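Local structure of Tat-secreted protein Rv2525c (Mycobacterium tuberculosis, 4PMQ) at residues 14-17 and 18-21; 47-50 and 51-55; 199-202 and 203-206; 159-163 and 164-168. The protein may act as a peptidoglycan hydrolase with glycosidase activity and, in vitro, cleaves p-nitrophenyl esters, with a preference for the butyrate. One frame throughout, in Å; residues are numbered along the deposited sequence.

Contact 1. Residues 14-17 and 18-21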
loop_
_atom_site.group_PDB
_atom_site.type_symbol
_atom_site.label_atom_id
_atom_site.label_comp_id
_atom_site.label_asym_id
_atom_site.label_seq_id
_atom_site.Cartn_x
_atom_site.Cartn_y
_atom_site.Cartn_z
ATOM N N VAL A 14 -3.855 -11.915 10.456
ATOM C CA VAL A 14 -4.302 -12.482 9.187
ATOM C C VAL A 14 -5.774 -12.804 9.334
ATOM O O VAL A 14 -6.151 -13.474 10.287
ATOM C CB VAL A 14 -3.471 -13.735 8.796
ATOM C CG1 VAL A 14 -4.012 -14.382 7.528
ATOM C CG2 VAL A 14 -1.991 -13.376 8.631
ATOM N N ILE A 15 -6.598 -12.365 8.390
ATOM C CA ILE A 15 -8.028 -12.636 8.508
ATOM C C ILE A 15 -8.467 -13.714 7.527
ATOM O O ILE A 15 -8.161 -13.590 6.338
ATOM C CB ILE A 15 -8.852 -11.339 8.295
ATOM C CG1 ILE A 15 -8.473 -10.246 9.310
ATOM C CG2 ILE A 15 -10.392 -11.607 8.298
ATOM C CD1 ILE A 15 -8.940 -8.841 8.857
ATOM N N PRO A 16 -9.246 -14.740 7.968
ATOM C CA PRO A 16 -9.777 -15.712 6.997
ATOM C C PRO A 16 -10.520 -14.968 5.888
ATOM O O PRO A 16 -11.274 -14.026 6.169
ATOM C CB PRO A 16 -10.707 -16.595 7.848
ATOM C CG PRO A 16 -10.166 -16.480 9.235
ATOM C CD PRO A 16 -9.696 -15.050 9.338
ATOM N N ALA A 17 -10.265 -15.327 4.622
ATOM C CA ALA A 17 -10.897 -14.672 3.480
ATOM C C ALA A 17 -12.432 -14.690 3.586
ATOM O O ALA A 17 -13.095 -13.716 3.194
ATOM C CB ALA A 17 -10.468 -15.358 2.197
ATOM N N SER A 18 -13.008 -15.785 4.143
ATOM C CA SER A 18 -14.463 -15.863 4.322
ATOM C C SER A 18 -14.976 -14.721 5.207
ATOM O O SER A 18 -16.081 -14.212 4.976
ATOM C CB SER A 18 -14.871 -17.206 4.923
ATOM O OG SER A 18 -14.233 -17.418 6.170
ATOM N N GLN A 19 -14.146 -14.273 6.190
ATOM C CA GLN A 19 -14.576 -13.153 7.036
ATOM C C GLN A 19 -14.413 -11.807 6.308
ATOM O O GLN A 19 -15.245 -10.919 6.516
ATOM C CB GLN A 19 -13.869 -13.154 8.387
ATOM C CG GLN A 19 -14.290 -14.398 9.192
ATOM C CD GLN A 19 -13.687 -14.433 10.578
ATOM O OE1 GLN A 19 -12.475 -14.401 10.752
ATOM N NE2 GLN A 19 -14.518 -14.552 11.595
ATOM N N ILE A 20 -13.380 -11.648 5.444
ATOM C CA ILE A 20 -13.243 -10.411 4.660
ATOM C C ILE A 20 -14.492 -10.286 3.780
ATOM O O ILE A 20 -15.132 -9.242 3.755
ATOM C CB ILE A 20 -11.949 -10.420 3.820
ATOM C CG1 ILE A 20 -10.734 -10.342 4.765
ATOM C CG2 ILE A 20 -11.947 -9.292 2.749
ATOM C CD1 ILE A 20 -9.562 -11.013 4.265
ATOM N N ARG A 21 -14.838 -11.381 3.084
ATOM C CA ARG A 21 -15.994 -11.404 2.215
ATOM C C ARG A 21 -17.287 -11.136 3.024
ATOM O O ARG A 21 -18.071 -10.272 2.620
ATOM C CB ARG A 21 -16.051 -12.730 1.487
ATOM C CG ARG A 21 -17.151 -12.826 0.433
ATOM C CD ARG A 21 -17.074 -14.154 -0.293
ATOM N NE ARG A 21 -17.294 -15.284 0.609
ATOM C CZ ARG A 21 -17.117 -16.563 0.276
ATOM N NH1 ARG A 21 -16.748 -16.892 -0.959
ATOM N NH2 ARG A 21 -17.324 -17.521 1.171
#
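Gln19 lies alongside Pro16 and crosses Ile15 where the chain enters helix 17-22, the short helix between the parallel strands 6-9 and 27-31 of this TIM-barrel-like domain. Its CB sits 3.5 Å from Pro16 O and 3.8 Å from Ile15 CG2, a methyl whose side chain runs roughly perpendicular to the glutamine. With CG opposite the carbonyl carbon about CA-CB (chi1 -66°) and the chain extended beyond, Gln19 runs beside the proline ring. At its tip, OE1 lies 3.2 Å from Pro16 CD and a little farther from CG, so the amide oxygen faces the ring's C-H groups. Ile20 leaves on another side: its CG1 packs 3.8 Å from Ile15 CG2, and its CD1 rests 3.6 Å from Ile15 O. Branched aliphatics suit this inner side, where Ile15 also meets Val190 and Val192, and Ile20 meets Leu55.

Pro16 is the N-cap. Its carbonyl accepts two N-H groups: Gln19 N at 2.9 Å from Pro16 O, well above the carbonyl plane, and Ile20 N at a longer 3.3 Å from the same oxygen but within that plane. Arg21 N then bonds almost straight to Ala17 O, and the helical pattern is set. Proline fits the cap because a helix asks no N-H of that residue, but it brings no polar side chain, so the N-H of Ala17, in the first turn, is met by Asp54 OD2 of helix 49-57, whose negative charge would probably interact favourably with the positive end of the helix dipole.

Contact 2. Residues 47-50 and 51-55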
loop_
_atom_site.group_PDB
_atom_site.type_symbol
_atom_site.label_atom_id
_atom_site.label_comp_id
_atom_site.label_asym_id
_atom_site.label_seq_id
_atom_site.Cartn_x
_atom_site.Cartn_y
_atom_site.Cartn_z
ATOM N N ILE A 47 2.247 -10.730 3.908
ATOM C CA ILE A 47 1.269 -11.692 3.409
ATOM C C ILE A 47 2.029 -12.955 2.992
ATOM O O ILE A 47 3.078 -12.832 2.350
ATOM C CB ILE A 47 0.427 -11.109 2.240
ATOM C CG1 ILE A 47 -0.533 -12.180 1.666
ATOM C CG2 ILE A 47 1.307 -10.456 1.142
ATOM C CD1 ILE A 47 -1.626 -11.679 0.611
ATOM N N GLN A 48 1.512 -14.154 3.363
ATOM C CA GLN A 48 2.128 -15.418 2.975
ATOM C C GLN A 48 1.354 -16.035 1.803
ATOM O O GLN A 48 0.157 -15.735 1.600
ATOM C CB GLN A 48 2.169 -16.406 4.167
ATOM C CG GLN A 48 2.844 -15.882 5.447
ATOM C CD GLN A 48 4.337 -15.681 5.297
ATOM O OE1 GLN A 48 5.048 -16.463 4.649
ATOM N NE2 GLN A 48 4.863 -14.660 5.951
ATOM N N LEU A 49 2.012 -16.966 1.070
ATOM C CA LEU A 49 1.352 -17.628 -0.053
ATOM C C LEU A 49 -0.028 -18.243 0.324
ATOM O O LEU A 49 -0.998 -18.076 -0.433
ATOM C CB LEU A 49 2.272 -18.710 -0.613
ATOM C CG LEU A 49 1.725 -19.518 -1.816
ATOM C CD1 LEU A 49 1.551 -18.639 -3.043
ATOM C CD2 LEU A 49 2.664 -20.688 -2.149
ATOM N N SER A 50 -0.109 -18.903 1.490
ATOM C CA SER A 50 -1.352 -19.588 1.929
ATOM C C SER A 50 -2.509 -18.585 2.093
ATOM O O SER A 50 -3.645 -18.897 1.723
ATOM C CB SER A 50 -1.131 -20.338 3.234
ATOM O OG SER A 50 -0.712 -19.470 4.276
ATOM N N GLU A 51 -2.205 -17.370 2.590
ATOM C CA GLU A 51 -3.246 -16.341 2.741
ATOM C C GLU A 51 -3.690 -15.835 1.360
ATOM O O GLU A 51 -4.887 -15.699 1.110
ATOM C CB GLU A 51 -2.733 -15.162 3.583
ATOM C CG GLU A 51 -3.785 -14.071 3.702
ATOM C CD GLU A 51 -3.292 -12.740 4.230
ATOM O OE1 GLU A 51 -2.148 -12.647 4.735
ATOM O OE2 GLU A 51 -4.086 -11.781 4.163
ATOM N N ALA A 52 -2.726 -15.580 0.445
ATOM C CA ALA A 52 -3.050 -15.152 -0.929
ATOM C C ALA A 52 -3.952 -16.197 -1.616
ATOM O O ALA A 52 -4.934 -15.848 -2.282
ATOM C CB ALA A 52 -1.767 -14.980 -1.729
ATOM N N ARG A 53 -3.657 -17.483 -1.386
ATOM C CA ARG A 53 -4.453 -18.559 -1.989
ATOM C C ARG A 53 -5.883 -18.591 -1.396
ATOM O O ARG A 53 -6.860 -18.797 -2.129
ATOM C CB ARG A 53 -3.735 -19.894 -1.812
ATOM C CG ARG A 53 -2.552 -20.008 -2.772
ATOM C CD ARG A 53 -1.999 -21.429 -2.859
ATOM N NE ARG A 53 -3.020 -22.386 -3.300
ATOM C CZ ARG A 53 -3.324 -22.635 -4.572
ATOM N NH1 ARG A 53 -2.676 -22.017 -5.553
ATOM N NH2 ARG A 53 -4.264 -23.518 -4.872
ATOM N N ASP A 54 -5.999 -18.243 -0.114
ATOM C CA ASP A 54 -7.291 -18.188 0.590
ATOM C C ASP A 54 -8.124 -17.035 0.037
ATOM O O ASP A 54 -9.310 -17.226 -0.292
ATOM C CB ASP A 54 -7.073 -18.024 2.102
ATOM C CG ASP A 54 -8.365 -17.999 2.914
ATOM O OD1 ASP A 54 -9.341 -18.658 2.503
ATOM O OD2 ASP A 54 -8.394 -17.323 3.957
ATOM N N LEU A 55 -7.499 -15.845 -0.094
ATOM C CA LEU A 55 -8.204 -14.674 -0.646
ATOM C C LEU A 55 -8.683 -14.938 -2.085
ATOM O O LEU A 55 -9.879 -14.798 -2.367
ATOM C CB LEU A 55 -7.302 -13.423 -0.624
ATOM C CG LEU A 55 -6.939 -12.908 0.760
ATOM C CD1 LEU A 55 -5.817 -11.882 0.711
ATOM C CD2 LEU A 55 -8.142 -12.284 1.410
HETATM O O HOH W 1 -0.269 -14.209 5.769
#
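Ile47 lies across the side chain of Glu51, the two nearly at right angles, just before helix 49-57 in the beta-alpha-beta unit formed with strands 27-31 and 61-66. CG1 of Ile47, anti to the backbone N (chi1 176°), is 3.5 Å from Glu51 OE1, and CD1 carries on inward to 4.0 Å from Ala52 CB and 4.2 Å from Leu55 CD1. A long aliphatic chain suits this place, since Ile47, Ala52 and Leu55 all also pack on Ile62. Gln48 is the N-cap: its O accepts a well-aligned bond from Ala52 N at 3.1 Å and a weak one from Glu51 N, while its own N-H reaches Glu51 OE1 through a bridging water. Leu49 O takes Arg53 N at 2.9 Å, and Leu49 CG lies 4.3 Å from Arg53 CD, a loose aliphatic contact between two exposed side chains. Ser50 O receives Asp54 N, the next helical bond.

Glu51 is buried, yet its carboxylate is satisfied: OE1 accepts from the water, 2.7 Å from its oxygen, and OE2 forms a salt bridge with Arg30 of strand 27-31. The negative charge near the start of the helix is probably stabilised by both the arginine and the helix dipole.

Contact 3. Residues 199-202 and 203-206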
loop_
_atom_site.group_PDB
_atom_site.type_symbol
_atom_site.label_atom_id
_atom_site.label_comp_id
_atom_site.label_asym_id
_atom_site.label_seq_id
_atom_site.Cartn_x
_atom_site.Cartn_y
_atom_site.Cartn_z
ATOM N N LYS A 199 -10.914 3.397 -9.540
ATOM C CA LYS A 199 -10.660 3.117 -10.954
ATOM C C LYS A 199 -10.680 1.598 -11.177
ATOM O O LYS A 199 -10.275 0.836 -10.278
ATOM C CB LYS A 199 -9.325 3.734 -11.397
ATOM C CG LYS A 199 -9.302 5.265 -11.272
ATOM C CD LYS A 199 -8.013 5.901 -11.780
ATOM C CE LYS A 199 -7.966 7.409 -11.506
ATOM N NZ LYS A 199 -9.060 8.171 -12.150
ATOM N N PRO A 200 -11.141 1.147 -12.359
ATOM C CA PRO A 200 -11.274 -0.313 -12.576
ATOM C C PRO A 200 -9.953 -1.081 -12.571
ATOM O O PRO A 200 -9.946 -2.239 -12.155
ATOM C CB PRO A 200 -11.996 -0.435 -13.919
ATOM C CG PRO A 200 -11.865 0.929 -14.595
ATOM C CD PRO A 200 -11.730 1.938 -13.468
ATOM N N GLN A 201 -8.854 -0.444 -13.022
ATOM C CA GLN A 201 -7.507 -1.034 -12.969
ATOM C C GLN A 201 -6.785 -0.367 -11.792
ATOM O O GLN A 201 -6.324 0.773 -11.926
ATOM C CB GLN A 201 -6.742 -0.859 -14.286
ATOM C CG GLN A 201 -7.274 -1.782 -15.399
ATOM C CD GLN A 201 -7.013 -3.238 -15.059
ATOM O OE1 GLN A 201 -5.916 -3.608 -14.632
ATOM N NE2 GLN A 201 -8.005 -4.081 -15.255
ATOM N N PHE A 202 -6.764 -1.020 -10.627
ATOM C CA PHE A 202 -6.276 -0.379 -9.398
ATOM C C PHE A 202 -5.081 -1.097 -8.783
ATOM O O PHE A 202 -4.714 -0.764 -7.665
ATOM C CB PHE A 202 -7.421 -0.278 -8.367
ATOM C CG PHE A 202 -8.117 -1.587 -8.061
ATOM C CD1 PHE A 202 -7.655 -2.423 -7.044
ATOM C CD2 PHE A 202 -9.253 -1.975 -8.771
ATOM C CE1 PHE A 202 -8.320 -3.630 -6.747
ATOM C CE2 PHE A 202 -9.928 -3.160 -8.453
ATOM C CZ PHE A 202 -9.452 -3.987 -7.454
ATOM N N GLY A 203 -4.508 -2.080 -9.491
ATOM C CA GLY A 203 -3.331 -2.768 -8.984
ATOM C C GLY A 203 -3.600 -4.170 -8.478
ATOM O O GLY A 203 -2.721 -4.788 -7.868
ATOM N N GLN A 204 -4.818 -4.688 -8.742
ATOM C CA GLN A 204 -5.202 -6.034 -8.350
ATOM C C GLN A 204 -4.271 -7.064 -8.955
ATOM O O GLN A 204 -3.829 -6.919 -10.098
ATOM C CB GLN A 204 -6.650 -6.353 -8.768
ATOM C CG GLN A 204 -6.947 -6.313 -10.300
ATOM C CD GLN A 204 -7.506 -4.964 -10.702
ATOM O OE1 GLN A 204 -6.932 -3.917 -10.378
ATOM N NE2 GLN A 204 -8.605 -4.954 -11.464
ATOM N N TRP A 205 -3.948 -8.098 -8.184
ATOM C CA TRP A 205 -3.124 -9.168 -8.738
ATOM C C TRP A 205 -3.815 -9.824 -9.942
ATOM O O TRP A 205 -3.140 -10.140 -10.928
ATOM C CB TRP A 205 -2.872 -10.243 -7.661
ATOM C CG TRP A 205 -1.932 -9.841 -6.571
ATOM C CD1 TRP A 205 -1.540 -8.573 -6.221
ATOM C CD2 TRP A 205 -1.320 -10.728 -5.614
ATOM N NE1 TRP A 205 -0.690 -8.624 -5.132
ATOM C CE2 TRP A 205 -0.540 -9.934 -4.742
ATOM C CE3 TRP A 205 -1.339 -12.125 -5.431
ATOM C CZ2 TRP A 205 0.198 -10.488 -3.686
ATOM C CZ3 TRP A 205 -0.573 -12.679 -4.419
ATOM C CH2 TRP A 205 0.152 -11.865 -3.534
ATOM N N ALA A 206 -5.131 -10.069 -9.825
ATOM C CA ALA A 206 -5.965 -10.699 -10.866
ATOM C C ALA A 206 -7.361 -10.076 -10.893
ATOM O O ALA A 206 -7.837 -9.606 -9.831
ATOM C CB ALA A 206 -6.072 -12.198 -10.631
ATOM O OXT ALA A 206 -7.972 -10.059 -11.987
HETATM O O HOH W 2 -4.295 -2.759 -12.351
#
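From Pro200 to Gln204 the backbone makes an irregular bend, with Gly203 at a positive phi (106°) that glycine adopts readily because it has no CB to press on Phe202 O. This is the C-terminal tail of the TIM-barrel-like domain, the loop after strand 190-197, laid against the parallel strand 61-66. Gln204 carries the contact. With CG in the position between N and C (chi1 61°) and a bend at chi2, its amide turns back over the Phe202 ring. The two planes are stacked, 28° apart, and OE1 stands 3.3 Å above the ring over its centre. Nearer the backbone, Gln204 CB is 3.8 Å from Phe202 CE1.

Both ends of the amide are used by the backbone. OE1 accepts Phe202 N at 2.9 Å, with the donor in the amide's carbonyl plane, and NE2 donates a nearly straight bond to Pro200 O, 3.1 Å from it. Glutamine is apt here: one flat group supplies acceptor and donor to two nearby peptide units, and these bonds hold it in its turned-back pose. The buried phenylalanine meanwhile packs on Lys61 and Val63, while Phe202 O bonds to the hydroxyl of Tyr106. Gln201 also helps to pin the bend through a water, which donates to Gln201 OE1 at 2.9 Å and accepts from Gly203 N at the same distance.

Contact 4. Residues 159-163 and 164-168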
loop_
_atom_site.group_PDB
_atom_site.type_symbol
_atom_site.label_atom_id
_atom_site.label_comp_id
_atom_site.label_asym_id
_atom_site.label_seq_id
_atom_site.Cartn_x
_atom_site.Cartn_y
_atom_site.Cartn_z
ATOM N N PHE A 159 -1.886 5.274 -7.499
ATOM C CA PHE A 159 -1.944 6.205 -6.380
ATOM C C PHE A 159 -3.049 5.804 -5.402
ATOM O O PHE A 159 -4.190 5.562 -5.794
ATOM C CB PHE A 159 -2.167 7.626 -6.943
ATOM C CG PHE A 159 -1.058 8.007 -7.898
ATOM C CD1 PHE A 159 0.210 8.335 -7.418
ATOM C CD2 PHE A 159 -1.242 7.915 -9.276
ATOM C CE1 PHE A 159 1.260 8.612 -8.296
ATOM C CE2 PHE A 159 -0.181 8.186 -10.160
ATOM C CZ PHE A 159 1.065 8.520 -9.662
ATOM N N TRP A 160 -2.694 5.718 -4.128
ATOM C CA TRP A 160 -3.617 5.331 -3.065
ATOM C C TRP A 160 -3.615 6.449 -2.056
ATOM O O TRP A 160 -2.593 6.698 -1.411
ATOM C CB TRP A 160 -3.154 3.989 -2.450
ATOM C CG TRP A 160 -3.901 3.531 -1.231
ATOM C CD1 TRP A 160 -5.129 3.943 -0.798
ATOM C CD2 TRP A 160 -3.460 2.528 -0.305
ATOM N NE1 TRP A 160 -5.479 3.267 0.352
ATOM C CE2 TRP A 160 -4.470 2.390 0.677
ATOM C CE3 TRP A 160 -2.321 1.707 -0.228
ATOM C CZ2 TRP A 160 -4.330 1.543 1.783
ATOM C CZ3 TRP A 160 -2.177 0.875 0.872
ATOM C CH2 TRP A 160 -3.191 0.764 1.840
ATOM N N GLN A 161 -4.728 7.205 -2.010
ATOM C CA GLN A 161 -4.775 8.385 -1.167
ATOM C C GLN A 161 -5.041 8.093 0.292
ATOM O O GLN A 161 -5.997 7.363 0.602
ATOM C CB GLN A 161 -5.856 9.355 -1.671
ATOM C CG GLN A 161 -5.926 10.645 -0.832
ATOM C CD GLN A 161 -7.039 11.538 -1.336
ATOM O OE1 GLN A 161 -7.255 11.624 -2.543
ATOM N NE2 GLN A 161 -7.799 12.145 -0.426
ATOM N N HIS A 162 -4.257 8.743 1.186
ATOM C CA HIS A 162 -4.567 8.779 2.630
ATOM C C HIS A 162 -4.971 10.217 2.966
ATOM O O HIS A 162 -4.699 11.133 2.190
ATOM C CB HIS A 162 -3.486 8.235 3.573
ATOM C CG HIS A 162 -2.204 9.004 3.660
ATOM N ND1 HIS A 162 -2.132 10.243 4.306
ATOM C CD2 HIS A 162 -0.953 8.619 3.318
ATOM C CE1 HIS A 162 -0.847 10.570 4.321
ATOM N NE2 HIS A 162 -0.096 9.627 3.740
ATOM N N ASN A 163 -5.628 10.419 4.094
ATOM C CA ASN A 163 -6.197 11.731 4.409
ATOM C C ASN A 163 -5.362 12.622 5.359
ATOM O O ASN A 163 -5.826 13.699 5.746
ATOM C CB ASN A 163 -7.589 11.511 4.986
ATOM C CG ASN A 163 -8.559 11.067 3.911
ATOM O OD1 ASN A 163 -8.249 11.101 2.694
ATOM N ND2 ASN A 163 -9.757 10.683 4.329
ATOM N N TRP A 164 -4.142 12.217 5.692
ATOM C CA TRP A 164 -3.318 13.029 6.574
ATOM C C TRP A 164 -2.615 14.072 5.724
ATOM O O TRP A 164 -1.564 13.779 5.141
ATOM C CB TRP A 164 -2.335 12.129 7.334
ATOM C CG TRP A 164 -1.421 12.882 8.262
ATOM C CD1 TRP A 164 -1.597 14.148 8.757
ATOM C CD2 TRP A 164 -0.198 12.397 8.830
ATOM N NE1 TRP A 164 -0.524 14.498 9.550
ATOM C CE2 TRP A 164 0.310 13.414 9.672
ATOM C CE3 TRP A 164 0.498 11.176 8.747
ATOM C CZ2 TRP A 164 1.530 13.276 10.356
ATOM C CZ3 TRP A 164 1.662 11.020 9.485
ATOM C CH2 TRP A 164 2.167 12.064 10.273
ATOM N N GLY A 165 -3.235 15.245 5.613
ATOM C CA GLY A 165 -2.687 16.308 4.773
ATOM C C GLY A 165 -3.427 16.436 3.457
ATOM O O GLY A 165 -2.930 17.079 2.520
ATOM N N SER A 166 -4.614 15.783 3.365
ATOM C CA SER A 166 -5.503 15.936 2.205
ATOM C C SER A 166 -6.665 16.867 2.611
ATOM O O SER A 166 -7.089 16.823 3.772
ATOM C CB SER A 166 -6.049 14.581 1.754
ATOM O OG SER A 166 -4.996 13.724 1.311
ATOM N N PRO A 167 -7.194 17.691 1.682
ATOM C CA PRO A 167 -8.350 18.562 2.029
ATOM C C PRO A 167 -9.558 17.738 2.471
ATOM O O PRO A 167 -9.759 16.645 1.950
ATOM C CB PRO A 167 -8.641 19.287 0.704
ATOM C CG PRO A 167 -7.328 19.262 -0.042
ATOM C CD PRO A 167 -6.784 17.893 0.278
ATOM N N LYS A 168 -10.342 18.222 3.448
ATOM C CA LYS A 168 -11.506 17.466 3.942
ATOM C C LYS A 168 -12.464 17.140 2.798
ATOM O O LYS A 168 -12.734 18.001 1.957
ATOM C CB LYS A 168 -12.249 18.260 5.041
HETATM O O HOH W 3 -8.221 15.215 5.826
#
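The His162 ring receives Trp164 N at its ND1 edge, 3.1 Å away and only 2° out of the ring plane, while the Tyr141 ring meets it inclined by about 50°. His162 precedes, and Trp164 belongs to, a type II beta turn from Asn163 to Ser166 that follows strand 158-161 at the C-terminal end of the parallel strands, the end where TIM barrels usually carry their active site. His162 CG lies between the backbone N and C (chi1 67°), which swings the ring alongside the Trp164 side chain: CE1 comes 3.4 Å from Trp164 O, and ND1 3.6 Å from Trp164 CB. NE2 bonds to Ile109 O, so both ring nitrogens are engaged, which should restrict the ring's rotation.

Gly165 takes the third position of the turn, where the positive phi of a type II turn favours glycine. The closing bond, Ser166 N to Asn163 O at 3.4 Å, is weak, and side chains add to it. Gln161 gives Asn163 OD1 a weak bond through NE2, but its amide is held chiefly by His172 N at OE1 and Tyr170 O at NE2, and the stronger partner of Asn163 OD1 is His178 NE2. Serine suits the last position of the turn, because its short hydroxyl can reach back: OG donates to His162 O, lying in that carbonyl's plane at 2.8 Å from the oxygen.

In the fold
All four contacts are local and follow in series, so none nests in or crosses another. Leaving strand 6-9, the chain meets contact 1 as it turns into helix 17-22; after strand 27-31, contact 2 opens helix 49-57. These two touch: besides the polar link between the helices, Ile20 CD1 packs 3.4 Å from Leu55 CD2. Contact 4 comes much later, beyond strand 158-161 and across the chain's centre from contact 2, their centres about 29 Å apart. Contact 3 is last, in the tail after strand 190-197. Its Trp205 CZ3 lies 3.7 Å from Ala52 CB, bringing the C terminus back to helix 49-57 near the beginning of the domain.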